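Local atomic coordinates of CymD (Pseudomonas putida, PDB entry 6Z34), a protein that forms a FadL-family outer-membrane channel for the uptake of monoaromatic hydrocarbons, which are thought to leave it by lateral diffusion into the membrane. Residues A[220-226]-A[238-244]; A[300-306]-A[333-339]. All blocks are in the same frame, centred on the assembly; numbering follows the deposited sequence.

Contact 1. Residues A[220-226]-A[238-244]; sequences IGGRLGL and IVYNFKT
Strands 220-226 and 238-241 run antiparallel at 165°, their axes approaching to 4.5 Å; 242-244 continue beyond. Leu226 lies opposite Ile238, Gly225 opposite Val239, Leu224 opposite Tyr240 and Arg223 opposite Asn241. Leu226-Ile238 and Leu224-Tyr240 are the hydrogen-bonded pairs: Leu226 N to Ile238 O is 2.8 Å, Ile238 N to Leu226 O 3.0 Å, and Leu224 N to Tyr240 O and Tyr240 N to Leu224 O are both 2.9 Å. At Gly222 the ladder half opens. Phe242 N still donates to Gly222 O (2.7 Å), but Gly222 N donates a hydrogen bond to a water at 2.9 Å, which in turn donates to Phe242 O at 2.9 Å. The register then slips by one residue, bringing Gly221 opposite Thr244. Gly225 CA comes within 3.7 Å of Val239 CA, leaving no room for a CB. Arg223 and Asn241 share one face with Val239. Arg223 NE (chi1 p) donates to Asn241 OD1 at 2.9 Å, while Arg223 NH2 forms a salt bridge with Asp158; Asn241 ND2 turns back to Phe242 O at 3.2 Å. Thr244 OG1 is hydrogen-bonded to Arg138 NH2. The face of Leu224, Leu226, Ile238 and Tyr240 is largely apolar and lies on the surface; there Leu226 CG meets Ile238 CG2 (3.4 Å), and Leu224 CB meets Phe242 CZ (3.9 Å). Such a two-faced pair marks a transmembrane hairpin of an outer-membrane beta-barrel.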
loop_
_atom_site.group_PDB
_atom_site.type_symbol
_atom_site.label_atom_id
_atom_site.label_comp_id
_atom_site.label_asym_id
_atom_site.label_seq_id
_atom_site.Cartn_x
_atom_site.Cartn_y
_atom_site.Cartn_z
ATOM N N ILE A 220 -10.847 8.705 -1.686
ATOM C CA ILE A 220 -11.280 8.604 -0.307
ATOM C C ILE A 220 -11.305 7.137 0.083
ATOM O O ILE A 220 -11.755 6.287 -0.689
ATOM C CB ILE A 220 -12.649 9.294 -0.103
ATOM C CG1 ILE A 220 -13.092 9.212 1.357
ATOM C CG2 ILE A 220 -13.713 8.691 -0.986
ATOM C CD1 ILE A 220 -14.435 9.833 1.579
ATOM N N GLY A 221 -10.788 6.851 1.285
ATOM C CA GLY A 221 -10.856 5.540 1.906
ATOM C C GLY A 221 -11.142 5.597 3.404
ATOM O O GLY A 221 -11.570 6.634 3.929
ATOM N N GLY A 222 -10.915 4.504 4.113
ATOM C CA GLY A 222 -11.161 4.513 5.539
ATOM C C GLY A 222 -11.254 3.107 6.087
ATOM O O GLY A 222 -11.181 2.114 5.349
ATOM N N ARG A 223 -11.413 3.050 7.413
ATOM C CA ARG A 223 -11.490 1.801 8.154
ATOM C C ARG A 223 -12.309 2.006 9.421
ATOM O O ARG A 223 -12.447 3.124 9.919
ATOM C CB ARG A 223 -10.088 1.267 8.490
ATOM C CG ARG A 223 -9.182 2.222 9.265
ATOM C CD ARG A 223 -7.728 1.918 8.997
ATOM N NE ARG A 223 -7.524 2.018 7.567
ATOM C CZ ARG A 223 -7.247 3.159 6.957
ATOM N NH1 ARG A 223 -7.109 4.267 7.681
ATOM N NH2 ARG A 223 -7.134 3.192 5.634
ATOM N N LEU A 224 -12.853 0.898 9.933
ATOM C CA LEU A 224 -13.717 0.871 11.108
ATOM C C LEU A 224 -13.393 -0.395 11.892
ATOM O O LEU A 224 -13.573 -1.499 11.372
ATOM C CB LEU A 224 -15.196 0.887 10.711
ATOM C CG LEU A 224 -16.169 0.815 11.903
ATOM C CD1 LEU A 224 -15.943 1.969 12.940
ATOM C CD2 LEU A 224 -17.618 0.764 11.430
ATOM N N GLY A 225 -12.904 -0.251 13.131
ATOM C CA GLY A 225 -12.421 -1.391 13.881
ATOM C C GLY A 225 -12.807 -1.316 15.344
ATOM O O GLY A 225 -13.345 -0.316 15.813
ATOM N N LEU A 226 -12.523 -2.404 16.060
ATOM C CA LEU A 226 -12.732 -2.450 17.504
ATOM C C LEU A 226 -11.699 -3.375 18.134
ATOM O O LEU A 226 -11.064 -4.180 17.451
ATOM C CB LEU A 226 -14.151 -2.898 17.879
ATOM C CG LEU A 226 -14.575 -4.331 17.528
ATOM C CD1 LEU A 226 -14.251 -5.317 18.635
ATOM C CD2 LEU A 226 -16.055 -4.396 17.209
ATOM N N ILE A 238 -10.627 -6.464 15.632
ATOM C CA ILE A 238 -11.202 -6.666 14.305
ATOM C C ILE A 238 -11.320 -5.310 13.631
ATOM O O ILE A 238 -11.792 -4.343 14.243
ATOM C CB ILE A 238 -12.581 -7.375 14.374
ATOM C CG1 ILE A 238 -13.216 -7.508 12.998
ATOM C CG2 ILE A 238 -13.574 -6.615 15.189
ATOM C CD1 ILE A 238 -12.607 -8.564 12.158
ATOM N N VAL A 239 -10.880 -5.226 12.372
ATOM C CA VAL A 239 -11.007 -3.980 11.624
ATOM C C VAL A 239 -11.393 -4.289 10.189
ATOM O O VAL A 239 -10.822 -5.179 9.551
ATOM C CB VAL A 239 -9.722 -3.114 11.683
ATOM C CG1 VAL A 239 -8.515 -3.865 11.145
ATOM C CG2 VAL A 239 -9.932 -1.815 10.909
ATOM N N TYR A 240 -12.372 -3.544 9.688
ATOM C CA TYR A 240 -12.756 -3.581 8.288
ATOM C C TYR A 240 -12.238 -2.337 7.574
ATOM O O TYR A 240 -12.547 -1.205 7.966
ATOM C CB TYR A 240 -14.267 -3.690 8.138
ATOM C CG TYR A 240 -14.704 -3.901 6.704
ATOM C CD1 TYR A 240 -14.569 -5.143 6.088
ATOM C CD2 TYR A 240 -15.268 -2.863 5.970
ATOM C CE1 TYR A 240 -14.987 -5.345 4.769
ATOM C CE2 TYR A 240 -15.690 -3.055 4.659
ATOM C CZ TYR A 240 -15.545 -4.292 4.065
ATOM O OH TYR A 240 -15.973 -4.445 2.770
ATOM N N ASN A 241 -11.468 -2.554 6.519
ATOM C CA ASN A 241 -10.895 -1.482 5.723
ATOM C C ASN A 241 -11.760 -1.296 4.479
ATOM O O ASN A 241 -12.033 -2.259 3.760
ATOM C CB ASN A 241 -9.452 -1.833 5.367
ATOM C CG ASN A 241 -8.635 -0.626 5.009
ATOM O OD1 ASN A 241 -7.785 -0.204 5.785
ATOM N ND2 ASN A 241 -8.865 -0.072 3.821
ATOM N N PHE A 242 -12.229 -0.075 4.258
ATOM C CA PHE A 242 -13.176 0.175 3.181
ATOM C C PHE A 242 -12.481 0.133 1.826
ATOM O O PHE A 242 -11.263 0.277 1.730
ATOM C CB PHE A 242 -13.842 1.537 3.342
ATOM C CG PHE A 242 -14.557 1.712 4.637
ATOM C CD1 PHE A 242 -15.216 0.654 5.227
ATOM C CD2 PHE A 242 -14.585 2.943 5.260
ATOM C CE1 PHE A 242 -15.889 0.821 6.421
ATOM C CE2 PHE A 242 -15.259 3.117 6.463
ATOM C CZ PHE A 242 -15.906 2.060 7.039
ATOM N N LYS A 243 -13.279 -0.065 0.770
ATOM C CA LYS A 243 -12.757 0.059 -0.582
ATOM C C LYS A 243 -12.419 1.515 -0.869
ATOM O O LYS A 243 -13.245 2.409 -0.655
ATOM C CB LYS A 243 -13.761 -0.462 -1.610
ATOM C CG LYS A 243 -14.332 -1.823 -1.289
ATOM C CD LYS A 243 -15.023 -2.427 -2.490
ATOM C CE LYS A 243 -16.187 -3.297 -2.059
ATOM N NZ LYS A 243 -16.815 -3.980 -3.223
ATOM N N THR A 244 -11.205 1.760 -1.347
ATOM C CA THR A 244 -10.772 3.127 -1.607
ATOM C C THR A 244 -11.255 3.537 -2.991
ATOM O O THR A 244 -10.866 2.923 -3.987
ATOM C CB THR A 244 -9.249 3.244 -1.512
ATOM O OG1 THR A 244 -8.784 2.701 -0.258
ATOM C CG2 THR A 244 -8.822 4.693 -1.627
HETATM O O HOH W 1 -9.549 2.238 2.977
#

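Contact 2. Residues A[300-306]-A[333-339]; sequences YKRVYWS and YRDTNVY
Asp335, Trp305 and Tyr300 are among the residues burying most surface where segments 300-306 and 333-339 meet; strands 300-303 and 336-339 run antiparallel at 162°, their axes approaching to 4.6 Å. Tyr300 lies opposite Tyr339, and their rings sit obliquely, centroids 5.3 Å apart. The next pair, Lys301-Val338, is hydrogen-bonded (Lys301 N to Val338 O 2.7 Å, Val338 N to Lys301 O 2.6 Å), as is Val303-Thr336 (Val303 N to Thr336 O 2.7 Å, Thr336 N to Val303 O 3.0 Å). Beyond this ladder Trp305 (chi1 m) turns toward the partner segment, Trp305 CB 3.6 Å from Tyr333 CB and Trp305 CD1 3.2 Å from Arg334 O. Asp335 (chi1 m) uses both carboxylate oxygens. Asp335 OD2 forms a salt bridge with Arg302, 3.2 Å from both Arg302 NE and NH2, while Asp335 OD1 accepts from Ser306 N at 2.9 Å. One buried acid thus pairs with a strand arginine and a backbone amide, so charge pairing and hydrogen bonding continue the contact beyond the last bridge, Val303-Thr336.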
loop_
_atom_site.group_PDB
_atom_site.type_symbol
_atom_site.label_atom_id
_atom_site.label_comp_id
_atom_site.label_asym_id
_atom_site.label_seq_id
_atom_site.Cartn_x
_atom_site.Cartn_y
_atom_site.Cartn_z
ATOM N N TYR A 300 -5.100 -12.543 11.132
ATOM C CA TYR A 300 -5.555 -13.126 9.887
ATOM C C TYR A 300 -6.220 -12.033 9.077
ATOM O O TYR A 300 -7.035 -11.274 9.611
ATOM C CB TYR A 300 -6.547 -14.258 10.100
ATOM C CG TYR A 300 -7.278 -14.571 8.818
ATOM C CD1 TYR A 300 -6.647 -15.270 7.800
ATOM C CD2 TYR A 300 -8.585 -14.143 8.610
ATOM C CE1 TYR A 300 -7.302 -15.561 6.624
ATOM C CE2 TYR A 300 -9.247 -14.423 7.439
ATOM C CZ TYR A 300 -8.598 -15.131 6.448
ATOM O OH TYR A 300 -9.245 -15.424 5.270
ATOM N N LYS A 301 -5.904 -11.970 7.790
ATOM C CA LYS A 301 -6.461 -10.907 6.974
ATOM C C LYS A 301 -6.870 -11.428 5.603
ATOM O O LYS A 301 -6.117 -12.152 4.944
ATOM C CB LYS A 301 -5.470 -9.755 6.826
ATOM C CG LYS A 301 -5.613 -9.087 5.506
ATOM C CD LYS A 301 -4.875 -7.808 5.431
ATOM C CE LYS A 301 -3.585 -8.023 4.741
ATOM N NZ LYS A 301 -3.148 -6.695 4.276
ATOM N N ARG A 302 -8.065 -11.036 5.188
ATOM C CA ARG A 302 -8.628 -11.351 3.885
ATOM C C ARG A 302 -8.759 -10.059 3.084
ATOM O O ARG A 302 -9.465 -9.135 3.510
ATOM C CB ARG A 302 -9.990 -12.014 4.055
ATOM C CG ARG A 302 -10.655 -12.370 2.766
ATOM C CD ARG A 302 -10.086 -13.655 2.235
ATOM N NE ARG A 302 -10.937 -14.172 1.176
ATOM C CZ ARG A 302 -11.743 -15.217 1.304
ATOM N NH1 ARG A 302 -11.804 -15.875 2.455
ATOM N NH2 ARG A 302 -12.481 -15.602 0.275
ATOM N N VAL A 303 -8.082 -9.988 1.934
ATOM C CA VAL A 303 -8.188 -8.843 1.032
ATOM C C VAL A 303 -9.127 -9.219 -0.106
ATOM O O VAL A 303 -8.958 -10.268 -0.733
ATOM C CB VAL A 303 -6.810 -8.414 0.495
ATOM C CG1 VAL A 303 -6.976 -7.387 -0.589
ATOM C CG2 VAL A 303 -5.932 -7.843 1.606
ATOM N N TYR A 304 -10.116 -8.369 -0.377
ATOM C CA TYR A 304 -11.226 -8.739 -1.251
ATOM C C TYR A 304 -11.021 -8.166 -2.656
ATOM O O TYR A 304 -11.758 -7.304 -3.130
ATOM C CB TYR A 304 -12.548 -8.276 -0.650
ATOM C CG TYR A 304 -12.915 -8.962 0.648
ATOM C CD1 TYR A 304 -13.461 -10.238 0.654
ATOM C CD2 TYR A 304 -12.711 -8.327 1.874
ATOM C CE1 TYR A 304 -13.799 -10.867 1.842
ATOM C CE2 TYR A 304 -13.043 -8.949 3.066
ATOM C CZ TYR A 304 -13.586 -10.217 3.041
ATOM O OH TYR A 304 -13.912 -10.840 4.214
ATOM N N TRP A 305 -10.007 -8.700 -3.341
ATOM C CA TRP A 305 -9.811 -8.372 -4.753
ATOM C C TRP A 305 -11.002 -8.796 -5.609
ATOM O O TRP A 305 -11.344 -8.107 -6.575
ATOM C CB TRP A 305 -8.547 -9.044 -5.282
ATOM C CG TRP A 305 -7.294 -8.660 -4.581
ATOM C CD1 TRP A 305 -6.638 -9.381 -3.628
ATOM C CD2 TRP A 305 -6.522 -7.476 -4.794
ATOM N NE1 TRP A 305 -5.502 -8.715 -3.227
ATOM C CE2 TRP A 305 -5.413 -7.539 -3.923
ATOM C CE3 TRP A 305 -6.662 -6.365 -5.628
ATOM C CZ2 TRP A 305 -4.449 -6.537 -3.867
ATOM C CZ3 TRP A 305 -5.698 -5.363 -5.569
ATOM C CH2 TRP A 305 -4.607 -5.462 -4.700
ATOM N N SER A 306 -11.649 -9.918 -5.278
ATOM C CA SER A 306 -12.684 -10.443 -6.166
ATOM C C SER A 306 -13.857 -9.480 -6.295
ATOM O O SER A 306 -14.543 -9.476 -7.326
ATOM C CB SER A 306 -13.175 -11.807 -5.676
ATOM O OG SER A 306 -13.963 -11.683 -4.497
ATOM N N TYR A 333 -8.644 -10.368 -10.234
ATOM C CA TYR A 333 -7.828 -10.908 -9.162
ATOM C C TYR A 333 -8.723 -11.668 -8.198
ATOM O O TYR A 333 -9.922 -11.409 -8.094
ATOM C CB TYR A 333 -7.053 -9.811 -8.422
ATOM C CG TYR A 333 -6.129 -9.011 -9.313
ATOM C CD1 TYR A 333 -6.634 -8.192 -10.309
ATOM C CD2 TYR A 333 -4.751 -9.097 -9.180
ATOM C CE1 TYR A 333 -5.803 -7.469 -11.138
ATOM C CE2 TYR A 333 -3.908 -8.369 -10.007
ATOM C CZ TYR A 333 -4.445 -7.555 -10.987
ATOM O OH TYR A 333 -3.638 -6.821 -11.826
ATOM N N ARG A 334 -8.133 -12.619 -7.500
ATOM C CA ARG A 334 -8.853 -13.407 -6.513
ATOM C C ARG A 334 -8.530 -12.876 -5.119
ATOM O O ARG A 334 -7.578 -12.116 -4.928
ATOM C CB ARG A 334 -8.498 -14.900 -6.644
ATOM C CG ARG A 334 -8.555 -15.476 -8.080
ATOM C CD ARG A 334 -7.354 -15.070 -8.945
ATOM N NE ARG A 334 -7.441 -15.554 -10.322
ATOM C CZ ARG A 334 -7.876 -14.823 -11.346
ATOM N NH1 ARG A 334 -8.285 -13.583 -11.135
ATOM N NH2 ARG A 334 -7.918 -15.337 -12.571
ATOM N N ASP A 335 -9.346 -13.262 -4.143
ATOM C CA ASP A 335 -9.102 -12.812 -2.780
ATOM C C ASP A 335 -7.734 -13.295 -2.307
ATOM O O ASP A 335 -7.168 -14.257 -2.835
ATOM C CB ASP A 335 -10.204 -13.307 -1.838
ATOM C CG ASP A 335 -11.508 -12.559 -2.026
ATOM O OD1 ASP A 335 -11.586 -11.734 -2.967
ATOM O OD2 ASP A 335 -12.458 -12.807 -1.254
ATOM N N THR A 336 -7.187 -12.590 -1.326
ATOM C CA THR A 336 -5.911 -12.932 -0.717
ATOM C C THR A 336 -6.116 -13.126 0.775
ATOM O O THR A 336 -6.862 -12.374 1.407
ATOM C CB THR A 336 -4.859 -11.844 -0.971
ATOM O OG1 THR A 336 -4.729 -11.633 -2.382
ATOM C CG2 THR A 336 -3.511 -12.269 -0.438
ATOM N N ASN A 337 -5.492 -14.168 1.319
ATOM C CA ASN A 337 -5.378 -14.354 2.761
ATOM C C ASN A 337 -3.968 -14.007 3.193
ATOM O O ASN A 337 -2.996 -14.292 2.483
ATOM C CB ASN A 337 -5.677 -15.787 3.192
ATOM C CG ASN A 337 -7.088 -16.190 2.908
ATOM O OD1 ASN A 337 -7.982 -15.951 3.709
ATOM N ND2 ASN A 337 -7.297 -16.842 1.783
ATOM N N VAL A 338 -3.861 -13.384 4.357
ATOM C CA VAL A 338 -2.573 -13.116 4.969
ATOM C C VAL A 338 -2.636 -13.560 6.415
ATOM O O VAL A 338 -3.631 -13.319 7.111
ATOM C CB VAL A 338 -2.179 -11.629 4.866
ATOM C CG1 VAL A 338 -0.812 -11.419 5.485
ATOM C CG2 VAL A 338 -2.179 -11.180 3.408
ATOM N N TYR A 339 -1.577 -14.221 6.856
ATOM C CA TYR A 339 -1.412 -14.623 8.240
ATOM C C TYR A 339 -0.157 -13.959 8.767
ATOM O O TYR A 339 0.901 -14.062 8.135
ATOM C CB TYR A 339 -1.297 -16.137 8.371
ATOM C CG TYR A 339 -2.436 -16.902 7.755
ATOM C CD1 TYR A 339 -3.585 -17.186 8.484
ATOM C CD2 TYR A 339 -2.351 -17.372 6.446
ATOM C CE1 TYR A 339 -4.629 -17.910 7.924
ATOM C CE2 TYR A 339 -3.385 -18.095 5.876
ATOM C CZ TYR A 339 -4.521 -18.357 6.618
ATOM O OH TYR A 339 -5.549 -19.064 6.051
#

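How the contacts relate
Along the chain the contacts come in series, neither nested nor crossed. Contact 1 is local, closing the hairpin between strands 198-229 and 234-259. Contact 2 closes a longer excursion of 26 residues, which includes strands 313-318 and 324-328, and brings strand 336-347 beside strand 294-303. Strand 281-289 lies between them, edge to edge with both: its Val283 shares backbone hydrogen bonding with Val239 of contact 1, while its neighbours Ala284 and Leu282 do so with Tyr300 and Arg302 of contact 2. The centres are 14 Å apart, and the two contacts thus join neighbouring parts of one antiparallel barrel wall.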